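Local coordinates for putative molybdenum carrier protein (Syntrophus aciditrophicus SB, PDB 3IMK) that is of unknown function but may bind or carry molybdenum, and has a circularly permuted YpsA-like SLOG fold, at residues A[24-29]-A[151-156]; A[40-45]-A[49-54]. All blocks are in the same frame, centred on the assembly; numbering follows the deposited sequence.

Interaction 1: A[24-29]-A[151-156]; sequences LDFAIK and DLLEVF
Phe26 and Lys29, about a turn apart on one flank of their helix, both set CG trans to the main-chain nitrogen (chi1 -180° in each), and this shared torsion sends the ring and the extended lysine chain across to Leu153 and Glu154. The Phe26 ring lays one face on Leu153: Leu153 CB stands over its middle, 3.5 Å from the ring centroid and almost on the ring normal, a CH-pi contact. Farther up the leucine, Leu153 CD1 rests 3.8 Å from Phe26 CB, while the far end of the ring reaches the helix backbone, with Phe26 CZ 3.3 Å from Leu153 O. The edge of the same ring meets Glu154, whose CG lies in the ring plane 3.7 Å from Phe26 CE1. A bend at chi2 then folds the glutamate back toward Lys29. Lys29 NZ donates to Glu154 OE2 at 2.7 Å, a salt bridge in which the nitrogen comes from above the carboxylate plane. His30 NE2 is hydrogen-bonded to the same oxygen, and the His30 ring stacks on Phe26, so the polar and aromatic parts share a residue. The apolar half is buried, whereas the lysine lies at the exposed margin. Helices 19-29 and 145-157 run broadly parallel here, their local axes 40° apart and 10.3 Å at closest approach; Met150 and Leu157 also touch Phe26, and Leu152 and Phe156 of the second helix pack on helix 113-126.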
loop_
_atom_site.group_PDB
_atom_site.type_symbol
_atom_site.label_atom_id
_atom_site.label_comp_id
_atom_site.label_asym_id
_atom_site.label_seq_id
_atom_site.Cartn_x
_atom_site.Cartn_y
_atom_site.Cartn_z
ATOM N N LEU A 24 0.322 -6.954 2.416
ATOM C CA LEU A 24 -0.494 -8.155 2.506
ATOM C C LEU A 24 -0.032 -9.072 3.654
ATOM O O LEU A 24 -0.844 -9.600 4.395
ATOM C CB LEU A 24 -0.480 -8.918 1.169
ATOM C CG LEU A 24 -0.984 -8.129 -0.046
ATOM C CD1 LEU A 24 -0.904 -9.004 -1.344
ATOM C CD2 LEU A 24 -2.418 -7.594 0.142
ATOM N N ASP A 25 1.291 -9.216 3.817
ATOM C CA ASP A 25 1.834 -10.086 4.844
ATOM C C ASP A 25 1.481 -9.514 6.208
ATOM O O ASP A 25 1.153 -10.263 7.149
ATOM C CB ASP A 25 3.348 -10.241 4.667
ATOM C CG ASP A 25 3.720 -11.092 3.486
ATOM O OD1 ASP A 25 2.855 -11.861 3.007
ATOM O OD2 ASP A 25 4.908 -11.056 3.065
ATOM N N PHE A 26 1.499 -8.190 6.325
ATOM C CA PHE A 26 1.121 -7.520 7.564
ATOM C C PHE A 26 -0.347 -7.803 7.862
ATOM O O PHE A 26 -0.716 -8.154 8.979
ATOM C CB PHE A 26 1.321 -6.007 7.471
ATOM C CG PHE A 26 0.948 -5.283 8.735
ATOM C CD1 PHE A 26 1.849 -5.262 9.795
ATOM C CD2 PHE A 26 -0.302 -4.747 8.899
ATOM C CE1 PHE A 26 1.505 -4.669 10.997
ATOM C CE2 PHE A 26 -0.659 -4.147 10.123
ATOM C CZ PHE A 26 0.279 -4.141 11.164
ATOM N N ALA A 27 -1.208 -7.604 6.849
ATOM C CA ALA A 27 -2.652 -7.843 7.046
ATOM C C ALA A 27 -2.869 -9.277 7.532
ATOM O O ALA A 27 -3.623 -9.530 8.474
ATOM C CB ALA A 27 -3.436 -7.581 5.757
ATOM N N ILE A 28 -2.251 -10.237 6.860
ATOM C CA ILE A 28 -2.393 -11.651 7.226
ATOM C C ILE A 28 -1.935 -11.915 8.680
ATOM O O ILE A 28 -2.674 -12.520 9.471
ATOM C CB ILE A 28 -1.647 -12.539 6.214
ATOM C CG1 ILE A 28 -2.375 -12.494 4.843
ATOM C CG2 ILE A 28 -1.559 -14.031 6.699
ATOM C CD1 ILE A 28 -1.595 -13.008 3.661
ATOM N N LYS A 29 -0.778 -11.369 9.035
ATOM C CA LYS A 29 -0.211 -11.547 10.377
ATOM C C LYS A 29 -1.162 -11.008 11.451
ATOM O O LYS A 29 -1.328 -11.611 12.521
ATOM C CB LYS A 29 1.161 -10.858 10.447
ATOM C CG LYS A 29 1.903 -10.951 11.766
ATOM C CD LYS A 29 3.263 -10.263 11.602
ATOM C CE LYS A 29 3.990 -9.966 12.909
ATOM N NZ LYS A 29 5.089 -8.999 12.596
ATOM N N ASP A 151 7.758 -2.778 9.375
ATOM C CA ASP A 151 8.113 -2.137 10.634
ATOM C C ASP A 151 7.216 -0.910 10.841
ATOM O O ASP A 151 6.744 -0.671 11.945
ATOM C CB ASP A 151 9.592 -1.713 10.628
ATOM C CG ASP A 151 10.567 -2.859 10.663
ATOM O OD1 ASP A 151 10.155 -3.996 10.949
ATOM O OD2 ASP A 151 11.792 -2.599 10.399
ATOM N N LEU A 152 6.967 -0.155 9.773
ATOM C CA LEU A 152 6.095 1.012 9.849
ATOM C C LEU A 152 4.660 0.614 10.244
ATOM O O LEU A 152 4.017 1.238 11.103
ATOM C CB LEU A 152 6.105 1.766 8.497
ATOM C CG LEU A 152 5.162 2.970 8.371
ATOM C CD1 LEU A 152 5.441 3.997 9.470
ATOM C CD2 LEU A 152 5.367 3.580 6.990
ATOM N N LEU A 153 4.120 -0.384 9.549
ATOM C CA LEU A 153 2.755 -0.820 9.839
ATOM C C LEU A 153 2.627 -1.366 11.261
ATOM O O LEU A 153 1.581 -1.179 11.920
ATOM C CB LEU A 153 2.277 -1.818 8.771
ATOM C CG LEU A 153 2.112 -1.232 7.365
ATOM C CD1 LEU A 153 1.764 -2.354 6.349
ATOM C CD2 LEU A 153 1.111 -0.102 7.313
ATOM N N GLU A 154 3.674 -2.026 11.737
ATOM C CA GLU A 154 3.661 -2.493 13.117
ATOM C C GLU A 154 3.503 -1.350 14.113
ATOM O O GLU A 154 2.774 -1.469 15.093
ATOM C CB GLU A 154 4.873 -3.340 13.425
ATOM C CG GLU A 154 4.802 -4.721 12.731
ATOM C CD GLU A 154 3.859 -5.774 13.431
ATOM O OE1 GLU A 154 3.511 -5.609 14.634
ATOM O OE2 GLU A 154 3.541 -6.795 12.752
ATOM N N VAL A 155 4.197 -0.248 13.884
ATOM C CA VAL A 155 4.057 0.900 14.812
ATOM C C VAL A 155 2.695 1.544 14.653
ATOM O O VAL A 155 2.050 1.899 15.645
ATOM C CB VAL A 155 5.205 1.957 14.627
ATOM C CG1 VAL A 155 4.995 3.156 15.571
ATOM C CG2 VAL A 155 6.598 1.301 14.812
ATOM N N PHE A 156 2.229 1.661 13.398
ATOM C CA PHE A 156 0.915 2.232 13.120
ATOM C C PHE A 156 -0.251 1.442 13.725
ATOM O O PHE A 156 -1.146 2.049 14.320
ATOM C CB PHE A 156 0.781 2.438 11.579
ATOM C CG PHE A 156 -0.607 2.783 11.104
ATOM C CD1 PHE A 156 -1.334 3.792 11.709
ATOM C CD2 PHE A 156 -1.142 2.143 10.016
ATOM C CE1 PHE A 156 -2.637 4.072 11.280
ATOM C CE2 PHE A 156 -2.420 2.443 9.552
ATOM C CZ PHE A 156 -3.157 3.414 10.193
#

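Interaction 2: A[40-45]-A[49-54]; sequences KGRLAE and VPETYQ
Arg42 spreads its guanidinium beneath the Glu51 carboxylate, with Glu51 OE1 stationed over the centre of the group and 3.6 Å from Arg42 CZ. The two planes are 27° apart and no N-H points at that oxygen, leaving a long salt bridge of charge alone; Glu51 OE2 is paired with Arg48. The directed bonds run instead around the guanidinium rim. With the chain bent at chi3 (64°), Arg42 NE donates to Val49 O at 2.8 Å, nearly in the guanidinium plane. Arg42 NH2 makes a fairly straight bond to Tyr53 O, also 2.8 Å long, and a more bent one to Pro50 O at 2.9 Å, which it meets from above the carbonyl plane. Tyr53 N, closing the type I turn from Pro50 to Tyr53, reaches Pro50 O from the opposite face. A water accepts from Arg42 NH1 and lies within hydrogen-bonding distance of Tyr53 O. Beside this network, Val49 N donates to Arg42 O at 2.9 Å, and Val49 CG2 packs 3.9 Å from Ala44 CB. A methionine in place of Arg42 offers no N-H at its end, and the carbonyls of Val49 and Tyr53 would probably be left short of a donor and Glu51 without this charge beside it. One buried cationic side chain thus takes up three backbone carbonyls, its charge likely offset in part by Glu51 above, and so ties 40-45 to 49-54.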
loop_
_atom_site.group_PDB
_atom_site.type_symbol
_atom_site.label_atom_id
_atom_site.label_comp_id
_atom_site.label_asym_id
_atom_site.label_seq_id
_atom_site.Cartn_x
_atom_site.Cartn_y
_atom_site.Cartn_z
ATOM N N LYS A 40 -3.700 -9.600 -14.952
ATOM C CA LYS A 40 -4.031 -10.919 -15.458
ATOM C C LYS A 40 -2.803 -11.823 -15.339
ATOM O O LYS A 40 -1.696 -11.404 -15.632
ATOM C CB LYS A 40 -4.505 -10.831 -16.900
ATOM C CG LYS A 40 -5.056 -12.124 -17.428
ATOM C CD LYS A 40 -5.417 -11.996 -18.907
ATOM C CE LYS A 40 -4.197 -11.927 -19.856
ATOM N NZ LYS A 40 -4.624 -12.054 -21.294
ATOM N N GLY A 41 -3.001 -13.048 -14.866
ATOM C CA GLY A 41 -1.901 -13.995 -14.665
ATOM C C GLY A 41 -1.155 -13.815 -13.352
ATOM O O GLY A 41 -0.225 -14.545 -13.054
ATOM N N ARG A 42 -1.611 -12.873 -12.527
ATOM C CA ARG A 42 -0.993 -12.600 -11.237
ATOM C C ARG A 42 0.491 -12.209 -11.379
ATOM O O ARG A 42 1.344 -12.557 -10.551
ATOM C CB ARG A 42 -1.164 -13.771 -10.236
ATOM C CG ARG A 42 -2.529 -14.353 -10.139
ATOM C CD ARG A 42 -2.496 -15.623 -9.299
ATOM N NE ARG A 42 -2.124 -15.412 -7.903
ATOM C CZ ARG A 42 -3.002 -15.118 -6.943
ATOM N NH1 ARG A 42 -4.273 -14.882 -7.218
ATOM N NH2 ARG A 42 -2.597 -15.015 -5.694
ATOM N N LEU A 43 0.801 -11.455 -12.419
ATOM C CA LEU A 43 2.197 -11.153 -12.696
ATOM C C LEU A 43 2.823 -10.237 -11.654
ATOM O O LEU A 43 2.172 -9.285 -11.165
ATOM C CB LEU A 43 2.388 -10.556 -14.085
ATOM C CG LEU A 43 1.783 -11.371 -15.208
ATOM C CD1 LEU A 43 2.033 -10.649 -16.589
ATOM C CD2 LEU A 43 2.317 -12.803 -15.269
ATOM N N ALA A 44 4.109 -10.489 -11.369
ATOM C CA ALA A 44 4.881 -9.686 -10.433
ATOM C C ALA A 44 6.361 -9.963 -10.683
ATOM O O ALA A 44 6.738 -10.969 -11.300
ATOM C CB ALA A 44 4.496 -10.020 -8.985
ATOM N N GLU A 45 7.200 -9.077 -10.192
ATOM C CA GLU A 45 8.624 -9.374 -10.097
ATOM C C GLU A 45 8.804 -10.618 -9.230
ATOM O O GLU A 45 8.129 -10.745 -8.194
ATOM C CB GLU A 45 9.337 -8.208 -9.441
ATOM C CG GLU A 45 10.802 -8.448 -9.222
ATOM C CD GLU A 45 11.467 -7.273 -8.534
ATOM O OE1 GLU A 45 11.218 -7.068 -7.340
ATOM O OE2 GLU A 45 12.263 -6.589 -9.205
ATOM N N VAL A 49 2.174 -14.237 -8.295
ATOM C CA VAL A 49 1.920 -13.987 -6.868
ATOM C C VAL A 49 1.393 -15.302 -6.270
ATOM O O VAL A 49 0.433 -15.874 -6.789
ATOM C CB VAL A 49 0.878 -12.845 -6.631
ATOM C CG1 VAL A 49 0.619 -12.680 -5.128
ATOM C CG2 VAL A 49 1.317 -11.493 -7.265
ATOM N N PRO A 50 2.016 -15.788 -5.175
ATOM C CA PRO A 50 1.626 -17.099 -4.639
ATOM C C PRO A 50 0.121 -17.237 -4.397
ATOM O O PRO A 50 -0.548 -16.283 -4.020
ATOM C CB PRO A 50 2.427 -17.206 -3.351
ATOM C CG PRO A 50 3.662 -16.439 -3.643
ATOM C CD PRO A 50 3.193 -15.257 -4.491
ATOM N N GLU A 51 -0.401 -18.430 -4.621
ATOM C CA GLU A 51 -1.830 -18.658 -4.558
ATOM C C GLU A 51 -2.426 -18.500 -3.149
ATOM O O GLU A 51 -3.630 -18.374 -3.005
ATOM C CB GLU A 51 -2.148 -20.033 -5.127
ATOM C CG GLU A 51 -1.797 -20.125 -6.616
ATOM C CD GLU A 51 -2.815 -19.476 -7.585
ATOM O OE1 GLU A 51 -3.707 -18.683 -7.177
ATOM O OE2 GLU A 51 -2.711 -19.790 -8.797
ATOM N N THR A 52 -1.583 -18.516 -2.136
ATOM C CA THR A 52 -2.069 -18.339 -0.780
ATOM C C THR A 52 -2.703 -16.946 -0.593
ATOM O O THR A 52 -3.563 -16.757 0.268
ATOM C CB THR A 52 -0.955 -18.556 0.215
ATOM O OG1 THR A 52 0.206 -17.838 -0.225
ATOM C CG2 THR A 52 -0.605 -20.046 0.301
ATOM N N TYR A 53 -2.296 -15.973 -1.398
ATOM C CA TYR A 53 -2.891 -14.634 -1.330
ATOM C C TYR A 53 -4.188 -14.568 -2.156
ATOM O O TYR A 53 -4.179 -14.840 -3.366
ATOM C CB TYR A 53 -1.932 -13.587 -1.889
ATOM C CG TYR A 53 -0.609 -13.465 -1.156
ATOM C CD1 TYR A 53 -0.496 -12.726 0.013
ATOM C CD2 TYR A 53 0.530 -14.109 -1.635
ATOM C CE1 TYR A 53 0.739 -12.619 0.694
ATOM C CE2 TYR A 53 1.730 -13.987 -0.976
ATOM C CZ TYR A 53 1.834 -13.239 0.176
ATOM O OH TYR A 53 3.035 -13.144 0.816
ATOM N N GLN A 54 -5.284 -14.205 -1.480
ATOM C CA GLN A 54 -6.588 -14.096 -2.118
ATOM C C GLN A 54 -6.704 -12.733 -2.790
ATOM O O GLN A 54 -6.895 -11.716 -2.094
ATOM C CB GLN A 54 -7.706 -14.338 -1.086
ATOM C CG GLN A 54 -7.605 -15.700 -0.391
ATOM C CD GLN A 54 -7.659 -16.862 -1.371
ATOM O OE1 GLN A 54 -8.668 -17.060 -2.054
ATOM N NE2 GLN A 54 -6.563 -17.634 -1.457
HETATM O O HOH W 1 -6.490 -15.394 -5.390
#

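In the fold
From the N terminus the chain forms strand 10-12 and then helix 19-29, which carries the first half of interaction 1. After strand 34-38 it enters the loop where interaction 2 closes a short local circuit, 40-45 meeting 49-54 before strand 56-57 at the sheet edge. Only at helix 145-157, after the rest of the parallel sheet and its helices, does interaction 1 close, making a long-range loop that encloses the short one entirely. Their centres lie about 19 Å apart, yet Tyr53 joins them: its OH probably hydrogen-bonds to Asp25 OD1, and its ring packs on Leu24 and Ile28. Helix 19-29 therefore touches both the C-terminal helix and the edge loop.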